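Local coordinates for protein E (Haemophilus influenzae, PDB 3ZH5) that acts as a multifunctional surface adhesin that binds host epithelial cells and host proteins such as vitronectin, laminin and plasminogen, aiding serum resistance and immune evasion, at residues Lys5-Pro9 / Glu90-Gln94; Leu19-Tyr25 / Asp113-Ala119; Asn24-Asp28 / Phe44-Asn49; Ser66-Tyr70 / Gln82-Asp86. All coordinates share one frame; numbering follows the deposited sequence.

In the fold
Contacts 3 and 4 form the antiparallel core of the fold: two hairpins, centres about 9 Å apart, joined because strands 41-50 and 64-74 are neighbours in one sheet. Contact 3 closes before contact 4 opens, and both lie between the two segments of contact 1 in sequence. Contact 2, sharing Asn24 and Tyr25 with contact 3, sets helix 115-128 against the turn between strands 16-19 and 25-34, about 10 Å from contact 3 between centres. Contact 1 lies near the surface, about 18 Å from contact 2 between centres; the segments of these two alternate along the chain. Contacts 1 and 2 thus tie the N-terminal region and the first turns of the C-terminal helix to the sheet region.

Contact 1 (Lys5-Pro9 / Glu90-Gln94); sequences KLAPP and EFWGQ
Phe91 and Trp92, the two aromatic residues that receive Pro9, sit in a loop held by Ser66 OG, which is hydrogen-bonded to both Glu90 O and Gly93 N. Asn49 OD1 adds a bond from Trp92 N, so the backbone carrying the two rings is fixed by neighbouring strands. Pro9 CD stands over one face of the Phe91 ring, 3.9 Å from the centroid and 16° off the ring normal, a CH-pi contact. The next carbon, CG, reaches the indole obliquely, 3.7 Å from Trp92 NE1, and the two side chains run past one another in opposite directions. In Phe91, CG lies beside the backbone N and opposite the carbonyl carbon (chi1 -66°), which directs the ring toward the 5-9 segment. Leu6 meets the far end of that ring at its edge, with CB 4.3 Å from Phe91 CZ. Between these anchors the chain itself passes close by: Pro8 CA is 4.1 Å from Phe91 CE1. Because a proline CD is bonded to the amide nitrogen, its C-H groups are somewhat polarised, and the N-terminal segment is probably held here by CH-pi attraction and dispersion rather than by polar bonds between the two segments.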
loop_
_atom_site.group_PDB
_atom_site.type_symbol
_atom_site.label_atom_id
_atom_site.label_comp_id
_atom_site.label_asym_id
_atom_site.label_seq_id
_atom_site.Cartn_x
_atom_site.Cartn_y
_atom_site.Cartn_z
ATOM N N LYS A 5 -5.080 19.987 -5.892
ATOM C CA LYS A 5 -4.635 19.367 -7.145
ATOM C C LYS A 5 -3.136 19.029 -7.144
ATOM O O LYS A 5 -2.286 19.912 -7.013
ATOM C CB LYS A 5 -4.952 20.302 -8.324
ATOM C CG LYS A 5 -5.106 21.789 -7.947
ATOM C CD LYS A 5 -3.802 22.410 -7.443
ATOM C CE LYS A 5 -4.024 23.808 -6.885
ATOM N NZ LYS A 5 -2.768 24.405 -6.344
ATOM N N LEU A 6 -2.820 17.752 -7.326
ATOM C CA LEU A 6 -1.459 17.266 -7.141
ATOM C C LEU A 6 -0.884 16.633 -8.405
ATOM O O LEU A 6 -1.624 16.099 -9.227
ATOM C CB LEU A 6 -1.454 16.220 -6.022
ATOM C CG LEU A 6 -2.183 16.684 -4.762
ATOM C CD1 LEU A 6 -2.270 15.562 -3.744
ATOM C CD2 LEU A 6 -1.478 17.894 -4.173
ATOM N N ALA A 7 0.442 16.667 -8.530
ATOM C CA ALA A 7 1.143 15.990 -9.624
ATOM C C ALA A 7 2.043 14.870 -9.096
ATOM O O ALA A 7 3.237 15.082 -8.855
ATOM C CB ALA A 7 1.963 16.981 -10.426
ATOM N N PRO A 8 1.459 13.680 -8.912
ATOM C CA PRO A 8 2.149 12.476 -8.438
ATOM C C PRO A 8 3.405 12.188 -9.244
ATOM O O PRO A 8 3.336 12.188 -10.480
ATOM C CB PRO A 8 1.122 11.374 -8.679
ATOM C CG PRO A 8 -0.195 12.055 -8.624
ATOM C CD PRO A 8 0.002 13.477 -9.034
ATOM N N PRO A 9 4.528 11.906 -8.567
ATOM C CA PRO A 9 5.784 11.727 -9.298
ATOM C C PRO A 9 5.720 10.591 -10.312
ATOM O O PRO A 9 5.088 9.553 -10.059
ATOM C CB PRO A 9 6.807 11.400 -8.211
ATOM C CG PRO A 9 6.083 11.561 -6.868
ATOM C CD PRO A 9 4.625 11.486 -7.154
ATOM N N GLU A 90 3.808 14.333 2.446
ATOM C CA GLU A 90 4.737 14.229 1.312
ATOM C C GLU A 90 4.428 12.948 0.534
ATOM O O GLU A 90 3.770 12.052 1.063
ATOM C CB GLU A 90 6.194 14.209 1.799
ATOM C CG GLU A 90 6.671 15.514 2.399
ATOM C CD GLU A 90 7.769 15.315 3.427
ATOM O OE1 GLU A 90 8.506 14.314 3.327
ATOM O OE2 GLU A 90 7.891 16.155 4.343
ATOM N N PHE A 91 4.879 12.856 -0.720
ATOM C CA PHE A 91 4.667 11.633 -1.501
ATOM C C PHE A 91 5.533 10.507 -0.931
ATOM O O PHE A 91 6.410 10.751 -0.109
ATOM C CB PHE A 91 4.994 11.869 -2.996
ATOM C CG PHE A 91 4.071 12.838 -3.673
ATOM C CD1 PHE A 91 2.738 12.527 -3.863
ATOM C CD2 PHE A 91 4.537 14.058 -4.118
ATOM C CE1 PHE A 91 1.891 13.414 -4.470
ATOM C CE2 PHE A 91 3.692 14.945 -4.736
ATOM C CZ PHE A 91 2.366 14.624 -4.902
ATOM N N TRP A 92 5.261 9.274 -1.343
ATOM C CA TRP A 92 6.043 8.106 -0.922
ATOM C C TRP A 92 5.846 7.740 0.566
ATOM O O TRP A 92 6.673 7.060 1.170
ATOM C CB TRP A 92 7.535 8.301 -1.247
ATOM C CG TRP A 92 7.798 8.656 -2.716
ATOM C CD1 TRP A 92 8.343 9.803 -3.189
ATOM C CD2 TRP A 92 7.509 7.844 -3.862
ATOM N NE1 TRP A 92 8.425 9.762 -4.573
ATOM C CE2 TRP A 92 7.912 8.569 -5.005
ATOM C CE3 TRP A 92 6.950 6.570 -4.032
ATOM C CZ2 TRP A 92 7.765 8.069 -6.318
ATOM C CZ3 TRP A 92 6.810 6.066 -5.339
ATOM C CH2 TRP A 92 7.209 6.826 -6.465
ATOM N N GLY A 93 4.710 8.145 1.124
ATOM C CA GLY A 93 4.349 7.776 2.472
ATOM C C GLY A 93 5.366 8.255 3.513
ATOM O O GLY A 93 5.758 7.482 4.376
ATOM N N GLN A 94 5.767 9.524 3.424
ATOM C CA GLN A 94 6.796 10.116 4.281
ATOM C C GLN A 94 6.284 11.466 4.724
ATOM O O GLN A 94 5.412 12.041 4.063
ATOM C CB GLN A 94 8.092 10.391 3.495
ATOM C CG GLN A 94 8.606 9.261 2.627
ATOM C CD GLN A 94 9.265 8.165 3.419
ATOM O OE1 GLN A 94 9.677 8.369 4.562
ATOM N NE2 GLN A 94 9.355 6.983 2.824
#

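Contact 2 (Leu19-Tyr25 / Asp113-Ala119); sequences LVKNVNY and DTTLYNA
Lys21 reaches along the start of the helix as far as Asp113. Its CB lies 3.5 Å from Thr115 OG1, CD passes Thr114 CA, CE comes 3.3 Å from Asp113 OD1, and at the tip NZ donates to Asp113 O at 2.9 Å. The same ammonium forms a salt bridge with Asp113 OD2 at 3.2 Å, so one residue grips it by both backbone and side chain. The bond to Asp113 O approaches from above the carbonyl plane. A nearly straight bond follows one residue earlier: Val20 N donates to Asn118 OD1 at 3.0 Å with an angle of 173° at the hydrogen. With CG trans to its own N (chi1 -178°), Asn118 extends its amide from the helix to meet this backbone group; its ND2 is hydrogen-bonded to a glycerol, probably from the crystallisation liquor. Deeper toward the sheet, Thr115 CG2 sits over one face of the Tyr25 ring and 3.7 Å from Leu19 CB, while Leu19 CD1 packs 3.7 Å from Ala119 CB. Thr114 OG1, also bonded to Thr111 O, accepts from Tyr117 N. The whole is an N-capped helix start docked against a type II beta turn, Leu19 to Asn22, which leads from strand 16-19 toward strand 25-34.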
loop_
_atom_site.group_PDB
_atom_site.type_symbol
_atom_site.label_atom_id
_atom_site.label_comp_id
_atom_site.label_asym_id
_atom_site.label_seq_id
_atom_site.Cartn_x
_atom_site.Cartn_y
_atom_site.Cartn_z
ATOM N N LEU A 19 2.342 -0.856 -9.437
ATOM C CA LEU A 19 1.427 -1.920 -9.787
ATOM C C LEU A 19 0.712 -1.634 -11.075
ATOM O O LEU A 19 0.572 -0.494 -11.502
ATOM C CB LEU A 19 0.374 -2.115 -8.684
ATOM C CG LEU A 19 1.097 -2.469 -7.384
ATOM C CD1 LEU A 19 0.159 -2.793 -6.257
ATOM C CD2 LEU A 19 2.082 -3.638 -7.630
ATOM N N VAL A 20 0.206 -2.701 -11.663
ATOM C CA VAL A 20 -0.670 -2.609 -12.818
ATOM C C VAL A 20 -2.002 -1.941 -12.429
ATOM O O VAL A 20 -2.480 -2.066 -11.302
ATOM C CB VAL A 20 -0.883 -4.032 -13.389
ATOM C CG1 VAL A 20 -2.101 -4.116 -14.253
ATOM C CG2 VAL A 20 0.344 -4.464 -14.142
ATOM N N LYS A 21 -2.563 -1.184 -13.362
ATOM C CA LYS A 21 -3.859 -0.543 -13.204
ATOM C C LYS A 21 -3.843 0.737 -12.376
ATOM O O LYS A 21 -4.824 1.470 -12.370
ATOM C CB LYS A 21 -4.918 -1.526 -12.667
ATOM C CG LYS A 21 -5.348 -2.588 -13.685
ATOM C CD LYS A 21 -6.611 -3.331 -13.273
ATOM C CE LYS A 21 -7.016 -4.370 -14.324
ATOM N NZ LYS A 21 -8.499 -4.567 -14.361
ATOM N N ASN A 22 -2.772 1.013 -11.639
ATOM C CA ASN A 22 -2.683 2.314 -11.033
ATOM C C ASN A 22 -1.217 2.736 -10.929
ATOM O O ASN A 22 -0.497 2.270 -10.041
ATOM C CB ASN A 22 -3.362 2.277 -9.647
ATOM C CG ASN A 22 -3.406 3.643 -8.989
ATOM O OD1 ASN A 22 -2.764 4.587 -9.456
ATOM N ND2 ASN A 22 -4.159 3.755 -7.890
ATOM N N VAL A 23 -0.782 3.628 -11.823
ATOM C CA VAL A 23 0.631 4.024 -11.861
ATOM C C VAL A 23 1.046 4.768 -10.576
ATOM O O VAL A 23 2.230 5.032 -10.355
ATOM C CB VAL A 23 0.988 4.855 -13.106
ATOM C CG1 VAL A 23 0.699 4.042 -14.385
ATOM C CG2 VAL A 23 0.237 6.178 -13.124
ATOM N N ASN A 24 0.087 5.085 -9.718
ATOM C CA ASN A 24 0.406 5.729 -8.431
ATOM C C ASN A 24 0.257 4.834 -7.226
ATOM O O ASN A 24 0.271 5.330 -6.115
ATOM C CB ASN A 24 -0.455 6.974 -8.249
ATOM C CG ASN A 24 -0.152 7.998 -9.319
ATOM O OD1 ASN A 24 1.025 8.296 -9.536
ATOM N ND2 ASN A 24 -1.178 8.480 -10.044
ATOM N N TYR A 25 0.072 3.545 -7.452
ATOM C CA TYR A 25 -0.072 2.606 -6.340
ATOM C C TYR A 25 1.192 1.764 -6.337
ATOM O O TYR A 25 1.574 1.239 -7.390
ATOM C CB TYR A 25 -1.298 1.716 -6.571
ATOM C CG TYR A 25 -1.781 0.980 -5.339
ATOM C CD1 TYR A 25 -1.029 -0.026 -4.796
ATOM C CD2 TYR A 25 -3.007 1.281 -4.745
ATOM C CE1 TYR A 25 -1.453 -0.713 -3.656
ATOM C CE2 TYR A 25 -3.453 0.603 -3.624
ATOM C CZ TYR A 25 -2.673 -0.397 -3.082
ATOM O OH TYR A 25 -3.085 -1.080 -1.955
ATOM N N ASP A 113 -7.128 -9.786 -12.151
ATOM C CA ASP A 113 -7.359 -8.585 -12.936
ATOM C C ASP A 113 -7.706 -7.400 -12.067
ATOM O O ASP A 113 -8.671 -6.670 -12.316
ATOM C CB ASP A 113 -8.469 -8.797 -13.944
ATOM C CG ASP A 113 -8.375 -7.824 -15.069
ATOM O OD1 ASP A 113 -7.220 -7.465 -15.381
ATOM O OD2 ASP A 113 -9.422 -7.408 -15.606
ATOM N N THR A 114 -6.931 -7.226 -11.018
ATOM C CA THR A 114 -7.197 -6.169 -10.020
ATOM C C THR A 114 -5.845 -5.715 -9.492
ATOM O O THR A 114 -4.862 -6.445 -9.605
ATOM C CB THR A 114 -8.047 -6.622 -8.791
ATOM O OG1 THR A 114 -7.238 -7.447 -7.946
ATOM C CG2 THR A 114 -9.287 -7.390 -9.192
ATOM N N THR A 115 -5.794 -4.520 -8.914
ATOM C CA THR A 115 -4.505 -3.924 -8.602
ATOM C C THR A 115 -3.820 -4.734 -7.527
ATOM O O THR A 115 -2.594 -4.982 -7.554
ATOM C CB THR A 115 -4.590 -2.463 -8.141
ATOM O OG1 THR A 115 -5.159 -1.660 -9.187
ATOM C CG2 THR A 115 -3.209 -1.945 -7.827
ATOM N N LEU A 116 -4.583 -5.156 -6.534
ATOM C CA LEU A 116 -3.924 -5.814 -5.426
ATOM C C LEU A 116 -3.556 -7.259 -5.762
ATOM O O LEU A 116 -2.596 -7.811 -5.197
ATOM C CB LEU A 116 -4.769 -5.685 -4.169
ATOM C CG LEU A 116 -4.555 -4.294 -3.563
ATOM C CD1 LEU A 116 -5.475 -4.021 -2.374
ATOM C CD2 LEU A 116 -3.123 -4.184 -3.137
ATOM N N TYR A 117 -4.270 -7.862 -6.704
ATOM C CA TYR A 117 -3.893 -9.186 -7.150
ATOM C C TYR A 117 -2.513 -9.145 -7.792
ATOM O O TYR A 117 -1.725 -10.049 -7.552
ATOM C CB TYR A 117 -4.911 -9.698 -8.146
ATOM C CG TYR A 117 -4.730 -11.126 -8.615
ATOM C CD1 TYR A 117 -3.921 -11.423 -9.708
ATOM C CD2 TYR A 117 -5.431 -12.169 -8.020
ATOM C CE1 TYR A 117 -3.791 -12.718 -10.164
ATOM C CE2 TYR A 117 -5.301 -13.475 -8.468
ATOM C CZ TYR A 117 -4.484 -13.744 -9.534
ATOM O OH TYR A 117 -4.348 -15.043 -9.997
ATOM N N ASN A 118 -2.218 -8.106 -8.595
ATOM C CA ASN A 118 -0.869 -7.942 -9.180
ATOM C C ASN A 118 0.191 -7.850 -8.115
ATOM O O ASN A 118 1.308 -8.420 -8.246
ATOM C CB ASN A 118 -0.844 -6.687 -10.109
ATOM C CG ASN A 118 0.511 -6.460 -10.820
ATOM O OD1 ASN A 118 1.089 -5.363 -10.716
ATOM N ND2 ASN A 118 0.994 -7.469 -11.580
ATOM N N ALA A 119 -0.140 -7.156 -7.029
ATOM C CA ALA A 119 0.772 -7.052 -5.918
ATOM C C ALA A 119 1.071 -8.437 -5.367
ATOM O O ALA A 119 2.221 -8.761 -5.135
ATOM C CB ALA A 119 0.244 -6.167 -4.811
#

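Contact 3 (Asn24-Asp28 / Phe44-Asn49)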
loop_
_atom_site.group_PDB
_atom_site.type_symbol
_atom_site.label_atom_id
_atom_site.label_comp_id
_atom_site.label_asym_id
_atom_site.label_seq_id
_atom_site.Cartn_x
_atom_site.Cartn_y
_atom_site.Cartn_z
ATOM N N ASN A 24 0.087 5.085 -9.718
ATOM C CA ASN A 24 0.406 5.729 -8.431
ATOM C C ASN A 24 0.257 4.834 -7.226
ATOM O O ASN A 24 0.271 5.330 -6.115
ATOM C CB ASN A 24 -0.455 6.974 -8.249
ATOM C CG ASN A 24 -0.152 7.998 -9.319
ATOM O OD1 ASN A 24 1.025 8.296 -9.536
ATOM N ND2 ASN A 24 -1.178 8.480 -10.044
ATOM N N TYR A 25 0.072 3.545 -7.452
ATOM C CA TYR A 25 -0.072 2.606 -6.340
ATOM C C TYR A 25 1.192 1.764 -6.337
ATOM O O TYR A 25 1.574 1.239 -7.390
ATOM C CB TYR A 25 -1.298 1.716 -6.571
ATOM C CG TYR A 25 -1.781 0.980 -5.339
ATOM C CD1 TYR A 25 -1.029 -0.026 -4.796
ATOM C CD2 TYR A 25 -3.007 1.281 -4.745
ATOM C CE1 TYR A 25 -1.453 -0.713 -3.656
ATOM C CE2 TYR A 25 -3.453 0.603 -3.624
ATOM C CZ TYR A 25 -2.673 -0.397 -3.082
ATOM O OH TYR A 25 -3.085 -1.080 -1.955
ATOM N N TYR A 26 1.849 1.652 -5.189
ATOM C CA TYR A 26 3.139 0.955 -5.104
ATOM C C TYR A 26 3.224 -0.001 -3.903
ATOM O O TYR A 26 2.507 0.144 -2.911
ATOM C CB TYR A 26 4.280 1.964 -4.904
ATOM C CG TYR A 26 4.393 3.040 -5.941
ATOM C CD1 TYR A 26 3.605 4.192 -5.875
ATOM C CD2 TYR A 26 5.301 2.922 -6.993
ATOM C CE1 TYR A 26 3.709 5.210 -6.862
ATOM C CE2 TYR A 26 5.409 3.929 -7.964
ATOM C CZ TYR A 26 4.632 5.068 -7.872
ATOM O OH TYR A 26 4.746 6.058 -8.864
ATOM N N ILE A 27 4.106 -0.980 -4.004
ATOM C CA ILE A 27 4.539 -1.763 -2.827
ATOM C C ILE A 27 5.836 -1.146 -2.347
ATOM O O ILE A 27 6.704 -0.854 -3.155
ATOM C CB ILE A 27 4.874 -3.201 -3.206
ATOM C CG1 ILE A 27 3.617 -3.930 -3.664
ATOM C CG2 ILE A 27 5.589 -3.945 -2.042
ATOM C CD1 ILE A 27 3.931 -5.139 -4.444
ATOM N N ASP A 28 5.969 -0.897 -1.050
ATOM C CA ASP A 28 7.216 -0.374 -0.548
ATOM C C ASP A 28 8.027 -1.609 -0.226
ATOM O O ASP A 28 7.746 -2.349 0.745
ATOM C CB ASP A 28 6.984 0.575 0.628
ATOM C CG ASP A 28 8.267 0.924 1.396
ATOM O OD1 ASP A 28 9.379 0.502 0.993
ATOM O OD2 ASP A 28 8.153 1.684 2.397
ATOM N N PHE A 44 3.436 -6.167 4.377
ATOM C CA PHE A 44 4.012 -5.079 3.570
ATOM C C PHE A 44 3.214 -3.806 3.612
ATOM O O PHE A 44 2.021 -3.858 3.867
ATOM C CB PHE A 44 4.178 -5.517 2.110
ATOM C CG PHE A 44 2.891 -5.712 1.358
ATOM C CD1 PHE A 44 2.227 -6.919 1.380
ATOM C CD2 PHE A 44 2.398 -4.710 0.550
ATOM C CE1 PHE A 44 1.061 -7.100 0.643
ATOM C CE2 PHE A 44 1.226 -4.890 -0.179
ATOM C CZ PHE A 44 0.566 -6.093 -0.118
ATOM N N ASP A 45 3.846 -2.658 3.349
ATOM C CA ASP A 45 3.096 -1.415 3.105
ATOM C C ASP A 45 2.755 -1.199 1.634
ATOM O O ASP A 45 3.594 -1.310 0.769
ATOM C CB ASP A 45 3.847 -0.184 3.587
ATOM C CG ASP A 45 3.999 -0.130 5.095
ATOM O OD1 ASP A 45 3.274 -0.866 5.822
ATOM O OD2 ASP A 45 4.823 0.689 5.556
ATOM N N ALA A 46 1.502 -0.876 1.357
ATOM C CA ALA A 46 1.148 -0.328 0.049
ATOM C C ALA A 46 1.242 1.181 0.221
ATOM O O ALA A 46 0.895 1.696 1.284
ATOM C CB ALA A 46 -0.245 -0.748 -0.336
ATOM N N VAL A 47 1.683 1.907 -0.820
ATOM C CA VAL A 47 1.834 3.360 -0.717
ATOM C C VAL A 47 1.188 3.976 -1.943
ATOM O O VAL A 47 1.528 3.587 -3.036
ATOM C CB VAL A 47 3.300 3.778 -0.664
ATOM C CG1 VAL A 47 3.442 5.249 -0.825
ATOM C CG2 VAL A 47 3.899 3.347 0.695
ATOM N N VAL A 48 0.251 4.892 -1.742
ATOM C CA VAL A 48 -0.456 5.542 -2.861
ATOM C C VAL A 48 -0.142 7.008 -2.909
ATOM O O VAL A 48 -0.400 7.710 -1.945
ATOM C CB VAL A 48 -1.984 5.423 -2.721
ATOM C CG1 VAL A 48 -2.668 6.043 -3.900
ATOM C CG2 VAL A 48 -2.396 3.967 -2.578
ATOM N N ASN A 49 0.400 7.488 -4.032
ATOM C CA ASN A 49 0.543 8.919 -4.222
ATOM C C ASN A 49 -0.772 9.462 -4.785
ATOM O O ASN A 49 -1.278 8.964 -5.795
ATOM C CB ASN A 49 1.727 9.228 -5.135
ATOM C CG ASN A 49 3.036 8.909 -4.496
ATOM O OD1 ASN A 49 3.142 8.876 -3.270
ATOM N ND2 ASN A 49 4.064 8.688 -5.310
HETATM O O HOH W 1 3.392 8.189 -8.242
#
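Tyr25 lies across Ala46 and Val48 on the side of the sheet that faces helix 115-128. Val48 CG2 approaches the ring obliquely, 3.5 Å from Tyr25 CD2, and Ala46 CB comes equally close to Tyr25 CE1. Farther along the same face Ile27 CG2 meets Phe44 CD2 at 4.2 Å; the phenyl group takes the crowded position between backbone N and carbonyl carbon (chi1 69°), and Ile123 of the helix packs on both residues. Beneath these side chains the backbones are in antiparallel register. Tyr26 and Val47 form a hydrogen-bonded pair, each N donating to the other's O, and Asp28 N bonds to Asp45 O at 3.0 Å, almost straight at 176°. At the other end Asn49 N donates to Asn24 O. On the reverse face the Tyr26 ring presents its edge to Val47 O, which lies in the ring plane, 3.6 Å from Tyr26 CD1. Beyond it one water joins three side chains: it is 2.6 Å from Tyr26 OH, accepts from Asn49 ND2 at 3.0 Å and bonds to Asn24 OD1. Tyr26 OH has a further partner in Arg18 NH2, and Asn49 OD1 in Trp92 N. At the opposite margin the carboxylates of Asp28 and Asp45 both form salt bridges with Arg68 NH1, which probably offsets their repulsion. The arrangement is an antiparallel hairpin of strands 25-34 and 41-50, with Tyr25, Ile27 and Phe44 packed against helix 115-128.

Contact 4 (Ser66-Tyr70 / Gln82-Asp86)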
loop_
_atom_site.group_PDB
_atom_site.type_symbol
_atom_site.label_atom_id
_atom_site.label_comp_id
_atom_site.label_asym_id
_atom_site.label_seq_id
_atom_site.Cartn_x
_atom_site.Cartn_y
_atom_site.Cartn_z
ATOM N N SER A 66 0.205 11.498 0.202
ATOM C CA SER A 66 0.231 10.052 -0.006
ATOM C C SER A 66 -0.407 9.321 1.169
ATOM O O SER A 66 -0.676 9.906 2.211
ATOM C CB SER A 66 1.674 9.558 -0.244
ATOM O OG SER A 66 2.491 9.706 0.937
ATOM N N VAL A 67 -0.685 8.041 0.964
ATOM C CA VAL A 67 -1.239 7.189 1.992
ATOM C C VAL A 67 -0.367 5.965 2.088
ATOM O O VAL A 67 0.056 5.423 1.090
ATOM C CB VAL A 67 -2.643 6.734 1.602
ATOM C CG1 VAL A 67 -3.332 6.086 2.781
ATOM C CG2 VAL A 67 -3.435 7.925 1.123
ATOM N N ARG A 68 -0.099 5.513 3.300
ATOM C CA ARG A 68 0.609 4.272 3.495
ATOM C C ARG A 68 -0.344 3.303 4.191
ATOM O O ARG A 68 -0.924 3.627 5.226
ATOM C CB ARG A 68 1.839 4.572 4.359
ATOM C CG ARG A 68 2.775 3.419 4.639
ATOM C CD ARG A 68 4.044 3.931 5.321
ATOM N NE ARG A 68 5.034 4.579 4.446
ATOM C CZ ARG A 68 5.930 3.921 3.716
ATOM N NH1 ARG A 68 5.945 2.594 3.716
ATOM N NH2 ARG A 68 6.805 4.577 2.988
ATOM N N GLN A 69 -0.505 2.106 3.643
ATOM C CA GLN A 69 -1.417 1.135 4.224
ATOM C C GLN A 69 -0.713 -0.162 4.505
ATOM O O GLN A 69 -0.112 -0.755 3.619
ATOM C CB GLN A 69 -2.571 0.859 3.296
ATOM C CG GLN A 69 -3.483 2.048 3.183
ATOM C CD GLN A 69 -4.684 1.771 2.336
ATOM O OE1 GLN A 69 -4.580 1.291 1.208
ATOM N NE2 GLN A 69 -5.837 2.088 2.871
ATOM N N TYR A 70 -0.819 -0.593 5.749
ATOM C CA TYR A 70 -0.237 -1.848 6.187
ATOM C C TYR A 70 -1.097 -3.003 5.757
ATOM O O TYR A 70 -2.290 -3.099 6.147
ATOM C CB TYR A 70 -0.167 -1.823 7.694
ATOM C CG TYR A 70 0.699 -2.903 8.338
ATOM C CD1 TYR A 70 0.447 -4.251 8.126
ATOM C CD2 TYR A 70 1.755 -2.558 9.152
ATOM C CE1 TYR A 70 1.263 -5.236 8.718
ATOM C CE2 TYR A 70 2.566 -3.520 9.735
ATOM C CZ TYR A 70 2.307 -4.861 9.524
ATOM O OH TYR A 70 3.159 -5.817 10.126
ATOM N N GLN A 82 -6.254 -5.681 5.314
ATOM C CA GLN A 82 -5.963 -4.261 5.521
ATOM C C GLN A 82 -5.906 -4.049 7.015
ATOM O O GLN A 82 -6.909 -4.289 7.713
ATOM C CB GLN A 82 -7.042 -3.382 4.890
ATOM C CG GLN A 82 -7.082 -1.902 5.319
ATOM C CD GLN A 82 -5.863 -1.069 5.036
ATOM O OE1 GLN A 82 -5.098 -1.323 4.095
ATOM N NE2 GLN A 82 -5.696 -0.019 5.829
ATOM N N VAL A 83 -4.755 -3.578 7.499
ATOM C CA VAL A 83 -4.526 -3.440 8.947
ATOM C C VAL A 83 -4.618 -2.002 9.418
ATOM O O VAL A 83 -5.192 -1.716 10.480
ATOM C CB VAL A 83 -3.134 -4.003 9.325
ATOM C CG1 VAL A 83 -2.765 -3.667 10.765
ATOM C CG2 VAL A 83 -3.148 -5.495 9.076
ATOM N N ARG A 84 -4.016 -1.091 8.681
ATOM C CA ARG A 84 -4.081 0.312 9.087
ATOM C C ARG A 84 -3.684 1.250 7.973
ATOM O O ARG A 84 -3.073 0.846 6.948
ATOM C CB ARG A 84 -3.268 0.603 10.336
ATOM C CG ARG A 84 -1.801 0.763 10.119
ATOM C CD ARG A 84 -1.072 1.257 11.353
ATOM N NE ARG A 84 -1.228 2.705 11.563
ATOM C CZ ARG A 84 -1.801 3.274 12.625
ATOM N NH1 ARG A 84 -2.278 2.535 13.623
ATOM N NH2 ARG A 84 -1.880 4.603 12.712
ATOM N N THR A 85 -4.094 2.505 8.178
ATOM C CA THR A 85 -3.910 3.567 7.218
ATOM C C THR A 85 -3.332 4.788 7.878
ATOM O O THR A 85 -3.792 5.209 8.928
ATOM C CB THR A 85 -5.246 3.975 6.591
ATOM O OG1 THR A 85 -5.771 2.872 5.847
ATOM C CG2 THR A 85 -5.050 5.152 5.678
ATOM N N ASP A 86 -2.294 5.335 7.253
ATOM C CA ASP A 86 -1.684 6.570 7.704
ATOM C C ASP A 86 -1.610 7.528 6.532
ATOM O O ASP A 86 -1.287 7.121 5.406
ATOM C CB ASP A 86 -0.277 6.281 8.244
ATOM C CG ASP A 86 -0.306 5.518 9.571
ATOM O OD1 ASP A 86 -0.675 6.150 10.592
ATOM O OD2 ASP A 86 0.021 4.302 9.588
HETATM O O HOH W 2 0.050 2.571 7.843
#
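Gln69 swings CG opposite its carbonyl carbon (chi1 -69°) and stays extended beyond it, so that its amide runs alongside Thr85, whose OG1 is likewise turned beside the backbone N. The result is a bond from Gln69 NE2 to Thr85 OG1 of 3.1 Å, with an angle of 167° at the hydrogen and the acceptor close to the amide plane. Gln82 crosses Gln69 at about a right angle, its OE1 resting 3.4 Å from Gln69 CB while bonding to Lys71 NZ. Next to this polar cluster Val67 CG1 and Thr85 CG2 press together at 3.5 Å, tight for two methyl groups. The backbones form the antiparallel hairpin of strands 64-74 and 79-88: Arg68 and Asp86 are a hydrogen-bonded pair, and Val83 N donates to Tyr70 O at 2.9 Å. On the opposite face Arg84 holds Asp86 side-on, NE to OD2 at 2.8 Å and NH2 to OD1 at 2.9 Å, both oxygens met on their syn sides. Arg97 adds a second salt bridge to OD1, and a water donates to Arg68 O. The Tyr70 ring lies alongside Val83, CD1 being 3.8 Å from Val83 CB, and its hydroxyl is hydrogen-bonded to His43 ND1.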